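Long-range contacts in G/U mismatch-specific DNA glycosylase (PDB 2C2Q), which is a mismatch-specific DNA glycosylase of the uracil-DNA glycosylase superfamily, an alpha/beta protein with a mostly parallel central sheet between helices: residues Val29-Ala34 with Gly81-Ala86; Ile117-Ser122 with Trp155-Thr160; Ala42-Ala47 with Gln70-Leu75; Glu15-Asp20 with Arg88-Ala93. The protein carries 1 engineered substitution. One frame throughout, in Å; residues are numbered along the deposited sequence.

Contact 1 of 4, residues Val29-Ala34 with Gly81-Ala86; sequences VLVGTA and GLTDVA
Val31 and Thr83 meet on one face of two neighbouring parallel strands, 29-32 and 81-84, in the central sheet of this alpha/beta fold. Their side chains lie side by side and point the same way, with Val31 CG2 3.9 Å from Thr83 CG2. That methyl also touches Val29 CG1. Thr83 OG1 is anti to its backbone N (chi1 -176°) and is bonded to Asp20. Val31 CG1 packs 3.9 Å from Val85 CG2, the two side chains crossing at about a right angle. Leu106 of helix 103-113 packs on Val31 and Thr83. On the other face, Leu82 CD2 rests 3.9 Å from Leu30 CB, and Phe53 of helix 53-59 touches both leucines. Between the faces runs the backbone ladder, from Leu30 N to Gly81 O at one end to Val85 N to Gly32 O at the other. Past the strands, Ala86 N donates to Thr33 O at 2.8 Å. At the polar edge a bound acetate ion lies about 2 Å from the Asp84 side chain. Gly32 N is shared: it bonds Thr83 O at 3.1 Å and makes a weak, bent bond (121°) to Asp84 OD1 at 2.9 Å.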
loop_
_atom_site.group_PDB
_atom_site.type_symbol
_atom_site.label_atom_id
_atom_site.label_comp_id
_atom_site.label_asym_id
_atom_site.label_seq_id
_atom_site.Cartn_x
_atom_site.Cartn_y
_atom_site.Cartn_z
ATOM N N VAL A 29 5.403 2.121 -3.001
ATOM C CA VAL A 29 4.643 0.892 -2.751
ATOM C C VAL A 29 3.519 1.192 -1.756
ATOM O O VAL A 29 3.769 1.709 -0.652
ATOM C CB VAL A 29 5.578 -0.178 -2.179
ATOM C CG1 VAL A 29 4.805 -1.420 -1.648
ATOM C CG2 VAL A 29 6.690 -0.565 -3.203
ATOM N N LEU A 30 2.319 0.782 -2.144
ATOM C CA LEU A 30 1.067 1.023 -1.376
ATOM C C LEU A 30 0.754 -0.275 -0.648
ATOM O O LEU A 30 0.626 -1.339 -1.288
ATOM C CB LEU A 30 -0.069 1.427 -2.281
ATOM C CG LEU A 30 0.160 2.856 -2.835
ATOM C CD1 LEU A 30 -0.372 2.915 -4.294
ATOM C CD2 LEU A 30 -0.473 3.906 -1.805
ATOM N N VAL A 31 0.702 -0.194 0.667
ATOM C CA VAL A 31 0.590 -1.384 1.519
ATOM C C VAL A 31 -0.758 -1.401 2.285
ATOM O O VAL A 31 -1.043 -0.454 3.076
ATOM C CB VAL A 31 1.713 -1.424 2.552
ATOM C CG1 VAL A 31 1.578 -2.708 3.423
ATOM C CG2 VAL A 31 3.120 -1.317 1.876
ATOM N N GLY A 32 -1.605 -2.387 2.029
ATOM C CA GLY A 32 -2.874 -2.471 2.744
ATOM C C GLY A 32 -2.785 -3.370 3.975
ATOM O O GLY A 32 -1.713 -3.862 4.310
ATOM N N THR A 33 -3.912 -3.619 4.640
ATOM C CA THR A 33 -3.908 -4.591 5.773
ATOM C C THR A 33 -3.854 -6.033 5.233
ATOM O O THR A 33 -2.944 -6.827 5.550
ATOM C CB THR A 33 -5.204 -4.387 6.570
ATOM O OG1 THR A 33 -6.279 -4.223 5.648
ATOM C CG2 THR A 33 -5.169 -3.014 7.347
ATOM N N ALA A 34 -4.841 -6.366 4.404
ATOM C CA ALA A 34 -5.058 -7.703 3.870
ATOM C C ALA A 34 -6.069 -7.568 2.762
ATOM O O ALA A 34 -6.878 -6.584 2.756
ATOM C CB ALA A 34 -5.609 -8.648 4.918
ATOM N N GLY A 81 4.086 -0.021 -6.841
ATOM C CA GLY A 81 3.932 -1.447 -6.464
ATOM C C GLY A 81 2.917 -1.635 -5.346
ATOM O O GLY A 81 2.328 -0.652 -4.824
ATOM N N LEU A 82 2.759 -2.885 -4.915
ATOM C CA LEU A 82 1.688 -3.248 -4.013
ATOM C C LEU A 82 2.113 -4.422 -3.154
ATOM O O LEU A 82 2.774 -5.388 -3.654
ATOM C CB LEU A 82 0.414 -3.708 -4.755
ATOM C CG LEU A 82 -0.322 -2.645 -5.595
ATOM C CD1 LEU A 82 -1.347 -3.338 -6.425
ATOM C CD2 LEU A 82 -0.957 -1.632 -4.539
ATOM N N THR A 83 1.726 -4.355 -1.909
ATOM C CA THR A 83 1.709 -5.549 -1.022
ATOM C C THR A 83 0.735 -5.286 0.157
ATOM O O THR A 83 0.079 -4.256 0.171
ATOM C CB THR A 83 3.142 -5.917 -0.536
ATOM O OG1 THR A 83 3.104 -7.124 0.254
ATOM C CG2 THR A 83 3.749 -4.813 0.379
ATOM N N ASP A 84 0.701 -6.171 1.146
ATOM C CA ASP A 84 -0.138 -6.017 2.328
ATOM C C ASP A 84 0.597 -6.544 3.544
ATOM O O ASP A 84 1.463 -7.405 3.413
ATOM C CB ASP A 84 -1.414 -6.838 2.181
ATOM C CG ASP A 84 -2.411 -6.238 1.176
ATOM O OD1 ASP A 84 -2.592 -4.982 1.123
ATOM O OD2 ASP A 84 -3.122 -6.974 0.445
ATOM N N VAL A 85 0.178 -6.115 4.716
ATOM C CA VAL A 85 0.813 -6.626 5.945
ATOM C C VAL A 85 0.474 -8.097 6.145
ATOM O O VAL A 85 1.302 -8.889 6.625
ATOM C CB VAL A 85 0.399 -5.765 7.160
ATOM C CG1 VAL A 85 1.132 -6.217 8.444
ATOM C CG2 VAL A 85 0.657 -4.246 6.880
ATOM N N ALA A 86 -0.754 -8.480 5.806
ATOM C CA ALA A 86 -1.206 -9.873 5.850
ATOM C C ALA A 86 -1.431 -10.415 4.410
ATOM O O ALA A 86 -2.273 -9.886 3.656
ATOM C CB ALA A 86 -2.456 -9.981 6.653
#

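Contact 2 of 4, residues Ile117-Ser122 with Trp155-Thr160; sequences IVAFTS and WVLPST
Trp155 packs against Ala119 and Ile117, starting at its CB. Trp155 CB lies 3.7 Å from Ala119 CB. Trp155 CG is anti to its own carbonyl carbon (chi1 -81°), and there it comes near Ile117 CG2. The next ring atom is closer to the same methyl: Trp155 CD1 is 3.6 Å from Ile117 CG2. The methyl approaches the indole obliquely and also borders NE1. The NE1 hydrogen is used on Glu153. On the opposite face of the sheet Phe120 turns an edge to the other strand. Phe120 CD2 lies 3.5 Å from Trp155 O, which is near the plane of the ring. Ala126 and Thr129 of helix 123-130 pack on this ring.

The strands 117-120 and 153-156 run parallel and are neighbours in the central sheet. The chain between them holds helix 123-130 and the short strand 140-141. Trp155 N donates to Val118 O, and Phe120 N to Trp155 O. Leu157 N then donates to Phe120 O, nearly along the C=O axis. The Leu157 side chain folds beside the same oxygen, its CB 3.4 Å from Phe120 O. Leu157 CD1 ends 3.8 Å from Ala119 CB. A water donates to Thr121 O at 2.8 Å and accepts from Thr160 N at 3.0 Å, linking the chains beyond the strands. Ser122, the N-cap residue of helix 123-130, meets Ser159 CB through its own CB. Its hydroxyl turns to Gly125 N in a weak bond.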
loop_
_atom_site.group_PDB
_atom_site.type_symbol
_atom_site.label_atom_id
_atom_site.label_comp_id
_atom_site.label_asym_id
_atom_site.label_seq_id
_atom_site.Cartn_x
_atom_site.Cartn_y
_atom_site.Cartn_z
ATOM N N ILE A 117 9.079 5.388 -1.622
ATOM C CA ILE A 117 8.028 5.658 -0.632
ATOM C C ILE A 117 7.324 4.354 -0.313
ATOM O O ILE A 117 7.107 3.547 -1.231
ATOM C CB ILE A 117 6.993 6.665 -1.141
ATOM C CG1 ILE A 117 7.678 8.014 -1.553
ATOM C CG2 ILE A 117 5.939 6.871 -0.033
ATOM C CD1 ILE A 117 6.807 8.807 -2.473
ATOM N N VAL A 118 7.073 4.120 0.981
ATOM C CA VAL A 118 6.082 3.087 1.389
ATOM C C VAL A 118 4.893 3.848 1.984
ATOM O O VAL A 118 5.082 4.588 2.943
ATOM C CB VAL A 118 6.699 2.091 2.406
ATOM C CG1 VAL A 118 5.576 1.108 2.982
ATOM C CG2 VAL A 118 7.745 1.284 1.682
ATOM N N ALA A 119 3.695 3.686 1.412
ATOM C CA ALA A 119 2.530 4.435 1.923
ATOM C C ALA A 119 1.493 3.394 2.375
ATOM O O ALA A 119 1.054 2.574 1.578
ATOM C CB ALA A 119 1.937 5.372 0.881
ATOM N N PHE A 120 1.240 3.345 3.685
ATOM C CA PHE A 120 0.161 2.493 4.221
ATOM C C PHE A 120 -1.177 3.080 3.827
ATOM O O PHE A 120 -1.407 4.300 3.959
ATOM C CB PHE A 120 0.259 2.346 5.748
ATOM C CG PHE A 120 1.504 1.617 6.157
ATOM C CD1 PHE A 120 1.496 0.217 6.207
ATOM C CD2 PHE A 120 2.708 2.301 6.343
ATOM C CE1 PHE A 120 2.631 -0.515 6.525
ATOM C CE2 PHE A 120 3.863 1.553 6.665
ATOM C CZ PHE A 120 3.810 0.169 6.760
ATOM N N THR A 121 -2.043 2.242 3.271
ATOM C CA THR A 121 -3.378 2.734 2.816
ATOM C C THR A 121 -4.429 2.720 3.922
ATOM O O THR A 121 -5.609 2.871 3.654
ATOM C CB THR A 121 -3.877 1.919 1.597
ATOM O OG1 THR A 121 -4.043 0.528 2.009
ATOM C CG2 THR A 121 -2.766 1.918 0.488
ATOM N N SER A 122 -4.000 2.467 5.142
ATOM C CA SER A 122 -4.864 2.676 6.317
ATOM C C SER A 122 -4.005 2.838 7.564
ATOM O O SER A 122 -2.873 2.367 7.643
ATOM C CB SER A 122 -5.832 1.495 6.504
ATOM O OG SER A 122 -5.072 0.314 6.771
ATOM N N TRP A 155 4.479 6.792 4.711
ATOM C CA TRP A 155 3.306 7.652 4.646
ATOM C C TRP A 155 2.163 6.826 5.186
ATOM O O TRP A 155 2.183 5.578 5.116
ATOM C CB TRP A 155 2.974 8.044 3.187
ATOM C CG TRP A 155 3.814 9.215 2.618
ATOM C CD1 TRP A 155 5.177 9.283 2.499
ATOM C CD2 TRP A 155 3.312 10.452 2.096
ATOM N NE1 TRP A 155 5.560 10.469 1.907
ATOM C CE2 TRP A 155 4.438 11.222 1.668
ATOM C CE3 TRP A 155 2.025 11.003 1.954
ATOM C CZ2 TRP A 155 4.305 12.512 1.105
ATOM C CZ3 TRP A 155 1.894 12.286 1.383
ATOM C CH2 TRP A 155 3.047 13.038 0.997
ATOM N N VAL A 156 1.157 7.534 5.709
ATOM C CA VAL A 156 -0.048 6.867 6.231
ATOM C C VAL A 156 -1.225 7.559 5.595
ATOM O O VAL A 156 -1.264 8.804 5.524
ATOM C CB VAL A 156 -0.106 6.888 7.775
ATOM C CG1 VAL A 156 -1.448 6.327 8.293
ATOM C CG2 VAL A 156 1.055 6.067 8.412
ATOM N N LEU A 157 -2.158 6.776 5.031
ATOM C CA LEU A 157 -3.209 7.370 4.234
ATOM C C LEU A 157 -4.567 7.001 4.779
ATOM O O LEU A 157 -4.685 5.963 5.393
ATOM C CB LEU A 157 -3.142 6.948 2.758
ATOM C CG LEU A 157 -1.773 7.191 2.079
ATOM C CD1 LEU A 157 -1.745 6.402 0.700
ATOM C CD2 LEU A 157 -1.537 8.629 1.831
ATOM N N PRO A 158 -5.579 7.870 4.580
ATOM C CA PRO A 158 -6.963 7.545 5.006
ATOM C C PRO A 158 -7.457 6.357 4.213
ATOM O O PRO A 158 -7.328 6.336 2.990
ATOM C CB PRO A 158 -7.761 8.820 4.647
ATOM C CG PRO A 158 -6.712 9.949 4.654
ATOM C CD PRO A 158 -5.504 9.221 3.976
ATOM N N SER A 159 -8.018 5.372 4.918
ATOM C CA SER A 159 -8.599 4.179 4.223
ATOM C C SER A 159 -9.621 4.540 3.122
ATOM O O SER A 159 -10.475 5.429 3.307
ATOM C CB SER A 159 -9.166 3.197 5.254
ATOM O OG SER A 159 -9.864 2.187 4.602
ATOM N N THR A 160 -9.521 3.868 1.971
ATOM C CA THR A 160 -10.460 4.003 0.879
ATOM C C THR A 160 -11.598 2.986 1.013
ATOM O O THR A 160 -12.413 2.864 0.120
ATOM C CB THR A 160 -9.755 3.848 -0.470
ATOM O OG1 THR A 160 -9.046 2.588 -0.469
ATOM C CG2 THR A 160 -8.678 4.954 -0.666
HETATM O O HOH W 1 -7.360 1.756 1.836
#

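Contact 3 of 4, residues Ala42-Ala47 with Gln70-Leu75; sequences ARAYYA and QEYATL
Tyr72 meets Tyr45 and the backbone of Arg43 and Ala44. Its CG stands between its own backbone N and carbonyl carbon (chi1 72°), the crowded position for a tyrosine. Tyr45 CG lies beside its backbone N (chi1 -77°), and from there the ring reaches Tyr72 with CD2 and CE2. The rings cross obliquely, with planes 47° apart and centroids 5.2 Å apart. Tyr45 CD2 comes 3.4 Å from Tyr72 CD1, and Tyr45 CE2 touches both CD1 and CE1. Tyr72 CD2 and CE2 touch Ala44 CA, and CD2 also touches Ala44 CB. Tyr72 CE2 lies 3.4 Å from Arg43 O. Ala73 CB sits over one face of this ring, toward its rim.

Arg43, the first residue after helix 37-42, has positive phi and closes it in a Schellman motif. The contact thus joins the exit of that helix to the 3-10 segment 70-75. Tyr45 also packs on Leu82 and Asp84 of strand 80-84, and a bound acetate ion lies about 3 Å from its side chain. Its hydroxyl is bonded to Pro19 O. Water 2 donates to Arg43 O at 2.8 Å and is hydrogen-bonded to Tyr72 OH. The contact therefore depends on ring and alkyl packing, its polar link to Tyr72 passes through water, and Tyr45 N is buried without a partner in the model.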
loop_
_atom_site.group_PDB
_atom_site.type_symbol
_atom_site.label_atom_id
_atom_site.label_comp_id
_atom_site.label_asym_id
_atom_site.label_seq_id
_atom_site.Cartn_x
_atom_site.Cartn_y
_atom_site.Cartn_z
ATOM N N ALA A 42 -11.139 -12.463 -6.439
ATOM C CA ALA A 42 -10.751 -11.922 -7.739
ATOM C C ALA A 42 -9.224 -12.060 -8.012
ATOM O O ALA A 42 -8.810 -11.800 -9.123
ATOM C CB ALA A 42 -11.151 -10.452 -7.835
ATOM N N ARG A 43 -8.436 -12.446 -7.002
ATOM C CA ARG A 43 -6.981 -12.468 -7.118
ATOM C C ARG A 43 -6.521 -11.074 -7.613
ATOM O O ARG A 43 -5.798 -10.944 -8.594
ATOM C CB ARG A 43 -6.487 -13.595 -8.086
ATOM C CG ARG A 43 -6.619 -14.976 -7.397
ATOM C CD ARG A 43 -6.069 -16.083 -8.279
ATOM N NE ARG A 43 -6.565 -17.409 -7.902
ATOM C CZ ARG A 43 -6.402 -18.527 -8.635
ATOM N NH1 ARG A 43 -5.749 -18.508 -9.790
ATOM N NH2 ARG A 43 -6.901 -19.686 -8.204
ATOM N N ALA A 44 -6.955 -10.018 -6.926
ATOM C CA ALA A 44 -6.577 -8.644 -7.318
ATOM C C ALA A 44 -6.461 -7.788 -6.028
ATOM O O ALA A 44 -6.431 -8.346 -4.900
ATOM C CB ALA A 44 -7.636 -8.075 -8.321
ATOM N N TYR A 45 -6.383 -6.455 -6.180
ATOM C CA TYR A 45 -6.296 -5.552 -5.023
ATOM C C TYR A 45 -7.466 -4.613 -5.083
ATOM O O TYR A 45 -7.820 -4.216 -6.197
ATOM C CB TYR A 45 -4.996 -4.748 -5.056
ATOM C CG TYR A 45 -3.755 -5.533 -4.616
ATOM C CD1 TYR A 45 -3.191 -5.359 -3.335
ATOM C CD2 TYR A 45 -3.169 -6.459 -5.497
ATOM C CE1 TYR A 45 -2.002 -6.101 -2.956
ATOM C CE2 TYR A 45 -2.034 -7.187 -5.125
ATOM C CZ TYR A 45 -1.464 -6.993 -3.855
ATOM O OH TYR A 45 -0.310 -7.688 -3.497
ATOM N N TYR A 46 -7.947 -4.222 -3.898
ATOM C CA TYR A 46 -9.023 -3.212 -3.701
ATOM C C TYR A 46 -10.123 -3.434 -4.731
ATOM O O TYR A 46 -10.514 -2.483 -5.478
ATOM C CB TYR A 46 -8.406 -1.803 -3.811
ATOM C CG TYR A 46 -7.265 -1.611 -2.855
ATOM C CD1 TYR A 46 -7.489 -1.372 -1.469
ATOM C CD2 TYR A 46 -5.954 -1.686 -3.310
ATOM C CE1 TYR A 46 -6.422 -1.235 -0.592
ATOM C CE2 TYR A 46 -4.861 -1.540 -2.451
ATOM C CZ TYR A 46 -5.082 -1.326 -1.074
ATOM O OH TYR A 46 -4.055 -1.189 -0.184
ATOM N N ALA A 47 -10.594 -4.699 -4.796
ATOM C CA ALA A 47 -11.540 -5.125 -5.809
ATOM C C ALA A 47 -13.021 -4.884 -5.449
ATOM O O ALA A 47 -13.891 -5.050 -6.317
ATOM C CB ALA A 47 -11.306 -6.627 -6.213
ATOM N N GLN A 70 -8.237 -5.842 -11.898
ATOM C CA GLN A 70 -7.432 -6.909 -12.535
ATOM C C GLN A 70 -6.165 -6.384 -13.231
ATOM O O GLN A 70 -5.298 -7.162 -13.631
ATOM C CB GLN A 70 -8.301 -7.762 -13.472
ATOM C CG GLN A 70 -9.240 -8.821 -12.671
ATOM C CD GLN A 70 -10.257 -9.561 -13.580
ATOM O OE1 GLN A 70 -9.964 -10.683 -14.092
ATOM N NE2 GLN A 70 -11.448 -8.958 -13.790
ATOM N N GLU A 71 -6.091 -5.059 -13.384
ATOM C CA GLU A 71 -4.921 -4.397 -13.962
ATOM C C GLU A 71 -3.842 -4.059 -12.935
ATOM O O GLU A 71 -2.844 -3.426 -13.272
ATOM C CB GLU A 71 -5.401 -3.164 -14.741
ATOM C CG GLU A 71 -6.007 -3.537 -16.114
ATOM C CD GLU A 71 -6.662 -2.349 -16.823
ATOM O OE1 GLU A 71 -7.035 -1.392 -16.138
ATOM O OE2 GLU A 71 -6.788 -2.390 -18.083
ATOM N N TYR A 72 -4.024 -4.527 -11.689
ATOM C CA TYR A 72 -3.166 -4.074 -10.613
ATOM C C TYR A 72 -1.657 -4.269 -10.868
ATOM O O TYR A 72 -0.804 -3.465 -10.430
ATOM C CB TYR A 72 -3.577 -4.746 -9.317
ATOM C CG TYR A 72 -3.211 -6.219 -9.286
ATOM C CD1 TYR A 72 -2.025 -6.613 -8.653
ATOM C CD2 TYR A 72 -4.054 -7.194 -9.881
ATOM C CE1 TYR A 72 -1.612 -7.983 -8.609
ATOM C CE2 TYR A 72 -3.682 -8.584 -9.854
ATOM C CZ TYR A 72 -2.473 -8.947 -9.204
ATOM O OH TYR A 72 -2.072 -10.283 -9.149
ATOM N N ALA A 73 -1.311 -5.374 -11.540
ATOM C CA ALA A 73 0.084 -5.684 -11.793
ATOM C C ALA A 73 0.804 -4.775 -12.782
ATOM O O ALA A 73 2.027 -4.856 -12.906
ATOM C CB ALA A 73 0.309 -7.209 -12.176
ATOM N N THR A 74 0.050 -3.894 -13.480
ATOM C CA THR A 74 0.635 -2.987 -14.417
ATOM C C THR A 74 1.181 -1.737 -13.738
ATOM O O THR A 74 1.874 -0.927 -14.353
ATOM C CB THR A 74 -0.382 -2.581 -15.503
ATOM O OG1 THR A 74 -1.423 -1.764 -14.909
ATOM C CG2 THR A 74 -1.114 -3.814 -16.139
ATOM N N LEU A 75 0.902 -1.595 -12.445
ATOM C CA LEU A 75 1.301 -0.389 -11.763
ATOM C C LEU A 75 2.789 -0.012 -11.869
ATOM O O LEU A 75 3.115 1.186 -11.791
ATOM C CB LEU A 75 0.897 -0.436 -10.267
ATOM C CG LEU A 75 -0.599 -0.203 -9.950
ATOM C CD1 LEU A 75 -0.813 -0.320 -8.434
ATOM C CD2 LEU A 75 -1.003 1.201 -10.453
HETATM O O HOH W 2 -3.637 -12.134 -9.821
#

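Contact 4 of 4, residues Glu15-Asp20 with Arg88-Ala93; sequences EYLVPD and RHSGVA. Engineered in segment 88-93: Ala93 (natural residue Asp).
Arg88 reaches Glu15 with a chain extended from CG to NE (chi3 177°). Its last torsion then turns CZ off that line (chi4 76°), over toward Tyr16. Glu15 is extended beyond CG as well. Arg88 NE donates to Glu15 OE1 at 2.7 Å in a salt bridge. The oxygen uses its anti lone pair, the one away from OE2. The bond leans a little out of the guanidinium plane, and the carboxylate is turned 73° from that plane. Tyr16 CE1 lies over one face of the Arg88 guanidinium, 3.6 Å above it and toward the rim. Arg88 NH1 in turn lies in the plane of the Tyr16 ring, at its edge.

The contact joins two loops near the surface of the alpha/beta fold. Segment 15-20 leads toward strand 28-32, and segment 88-93 lies between strand 80-84 and helix 103-113. That helix supplies further partners: Glu105 for Arg88 NH1, and Lys109 for Tyr16 OH. A water accepts from Arg88 NH2 at 3.0 Å and is also hydrogen-bonded to Tyr16 OH.

Leu17 packs on the backbone at and after Arg88. Leu17 CG lies 3.8 Å from Arg88 C, and CD2 comes near Arg88 O. Leu17 CD1 presses on the next peptide, 3.4 Å from His89 C. The same methyl, Leu17 CD1, touches Ser90 CB at 3.8 Å.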
loop_
_atom_site.group_PDB
_atom_site.type_symbol
_atom_site.label_atom_id
_atom_site.label_comp_id
_atom_site.label_asym_id
_atom_site.label_seq_id
_atom_site.Cartn_x
_atom_site.Cartn_y
_atom_site.Cartn_z
ATOM N N GLU A 15 1.920 -19.443 -1.300
ATOM C CA GLU A 15 1.069 -19.317 -0.132
ATOM C C GLU A 15 0.243 -18.017 -0.186
ATOM O O GLU A 15 -0.791 -17.912 0.468
ATOM C CB GLU A 15 1.868 -19.374 1.135
ATOM C CG GLU A 15 2.625 -20.709 1.257
ATOM C CD GLU A 15 3.354 -20.886 2.576
ATOM O OE1 GLU A 15 3.289 -20.014 3.487
ATOM O OE2 GLU A 15 4.003 -21.968 2.728
ATOM N N TYR A 16 0.723 -17.026 -0.919
ATOM C CA TYR A 16 0.007 -15.716 -0.877
ATOM C C TYR A 16 -1.300 -15.838 -1.664
ATOM O O TYR A 16 -1.335 -16.457 -2.732
ATOM C CB TYR A 16 0.838 -14.622 -1.489
ATOM C CG TYR A 16 2.061 -14.194 -0.709
ATOM C CD1 TYR A 16 2.322 -14.649 0.608
ATOM C CD2 TYR A 16 2.991 -13.333 -1.311
ATOM C CE1 TYR A 16 3.467 -14.237 1.268
ATOM C CE2 TYR A 16 4.131 -12.944 -0.673
ATOM C CZ TYR A 16 4.373 -13.379 0.603
ATOM O OH TYR A 16 5.532 -12.913 1.183
ATOM N N LEU A 17 -2.364 -15.223 -1.152
ATOM C CA LEU A 17 -3.683 -15.272 -1.774
ATOM C C LEU A 17 -3.669 -14.490 -3.083
ATOM O O LEU A 17 -4.298 -14.892 -4.052
ATOM C CB LEU A 17 -4.782 -14.754 -0.827
ATOM C CG LEU A 17 -4.882 -15.395 0.584
ATOM C CD1 LEU A 17 -6.025 -14.833 1.317
ATOM C CD2 LEU A 17 -4.980 -16.944 0.465
ATOM N N VAL A 18 -2.905 -13.372 -3.128
ATOM C CA VAL A 18 -2.749 -12.559 -4.317
ATOM C C VAL A 18 -1.237 -12.162 -4.383
ATOM O O VAL A 18 -0.683 -11.941 -3.311
ATOM C CB VAL A 18 -3.567 -11.266 -4.242
ATOM C CG1 VAL A 18 -3.515 -10.599 -5.618
ATOM C CG2 VAL A 18 -5.060 -11.621 -3.863
ATOM N N PRO A 19 -0.594 -12.229 -5.554
ATOM C CA PRO A 19 0.836 -11.881 -5.669
ATOM C C PRO A 19 1.123 -10.451 -5.179
ATOM O O PRO A 19 0.282 -9.535 -5.343
ATOM C CB PRO A 19 1.123 -11.958 -7.171
ATOM C CG PRO A 19 0.166 -12.985 -7.673
ATOM C CD PRO A 19 -1.123 -12.659 -6.878
ATOM N N ASP A 20 2.258 -10.285 -4.546
ATOM C CA ASP A 20 2.923 -8.960 -4.478
ATOM C C ASP A 20 3.229 -8.370 -5.841
ATOM O O ASP A 20 3.381 -9.107 -6.841
ATOM C CB ASP A 20 4.186 -9.075 -3.688
ATOM C CG ASP A 20 3.899 -9.171 -2.222
ATOM O OD1 ASP A 20 2.747 -8.830 -1.751
ATOM O OD2 ASP A 20 4.782 -9.621 -1.469
ATOM N N ARG A 88 -1.546 -14.061 3.586
ATOM C CA ARG A 88 -2.078 -15.431 3.554
ATOM C C ARG A 88 -3.502 -15.559 4.078
ATOM O O ARG A 88 -4.017 -16.699 4.172
ATOM C CB ARG A 88 -1.165 -16.327 4.432
ATOM C CG ARG A 88 0.299 -16.387 3.904
ATOM C CD ARG A 88 1.195 -17.391 4.677
ATOM N NE ARG A 88 2.552 -17.484 4.123
ATOM C CZ ARG A 88 3.502 -16.551 4.307
ATOM N NH1 ARG A 88 3.250 -15.442 5.000
ATOM N NH2 ARG A 88 4.722 -16.736 3.795
ATOM N N HIS A 89 -4.130 -14.430 4.451
ATOM C CA HIS A 89 -5.477 -14.437 4.977
ATOM C C HIS A 89 -6.214 -13.247 4.357
ATOM O O HIS A 89 -5.601 -12.251 3.993
ATOM C CB HIS A 89 -5.469 -14.238 6.510
ATOM C CG HIS A 89 -4.716 -15.304 7.272
ATOM N ND1 HIS A 89 -3.340 -15.305 7.399
ATOM C CD2 HIS A 89 -5.159 -16.401 7.941
ATOM C CE1 HIS A 89 -2.967 -16.355 8.125
ATOM N NE2 HIS A 89 -4.054 -17.042 8.456
ATOM N N SER A 90 -7.546 -13.361 4.297
ATOM C CA SER A 90 -8.370 -12.288 3.792
ATOM C C SER A 90 -9.461 -11.965 4.781
ATOM O O SER A 90 -9.786 -12.777 5.672
ATOM C CB SER A 90 -8.957 -12.687 2.438
ATOM O OG SER A 90 -9.929 -13.746 2.536
ATOM N N GLY A 91 -10.045 -10.789 4.607
ATOM C CA GLY A 91 -11.209 -10.382 5.387
ATOM C C GLY A 91 -10.917 -9.044 6.026
ATOM O O GLY A 91 -9.904 -8.378 5.688
ATOM N N VAL A 92 -11.777 -8.630 6.948
ATOM C CA VAL A 92 -11.575 -7.360 7.613
ATOM C C VAL A 92 -10.544 -7.494 8.713
ATOM O O VAL A 92 -10.414 -8.591 9.327
ATOM C CB VAL A 92 -12.924 -6.777 8.143
ATOM C CG1 VAL A 92 -13.940 -6.864 7.020
ATOM C CG2 VAL A 92 -13.450 -7.537 9.372
ATOM N N ALA A 93 -9.760 -6.424 8.920
ATOM C CA ALA A 93 -8.715 -6.415 9.970
ATOM C C ALA A 93 -9.136 -7.026 11.282
ATOM O O ALA A 93 -8.418 -7.876 11.819
ATOM C CB ALA A 93 -8.173 -4.982 10.218
HETATM O O HOH W 3 6.637 -14.815 2.530
#

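How the contacts relate
Contacts 1 and 2 are core contacts between parallel strands of one sheet. They are joined directly, because strands 28-32 and 117-120 are neighbours: Val29 N meets Ile117 O and Val29 O meets Ala119 N. Contact 3 is partly buried and contact 4 lies at the surface; both join loops. The chemistry changes accordingly, from backbone ladders with apolar faces to aromatic packing with a water, then to a salt bridge. Segment 15-20 of contact 4 reaches both the core and the outer layer, through side-chain or backbone bonds to contacts 1 and 3. Tyr46 OH links contact 3 to Thr121 of contact 2. Contacts 2 and 4 do not touch.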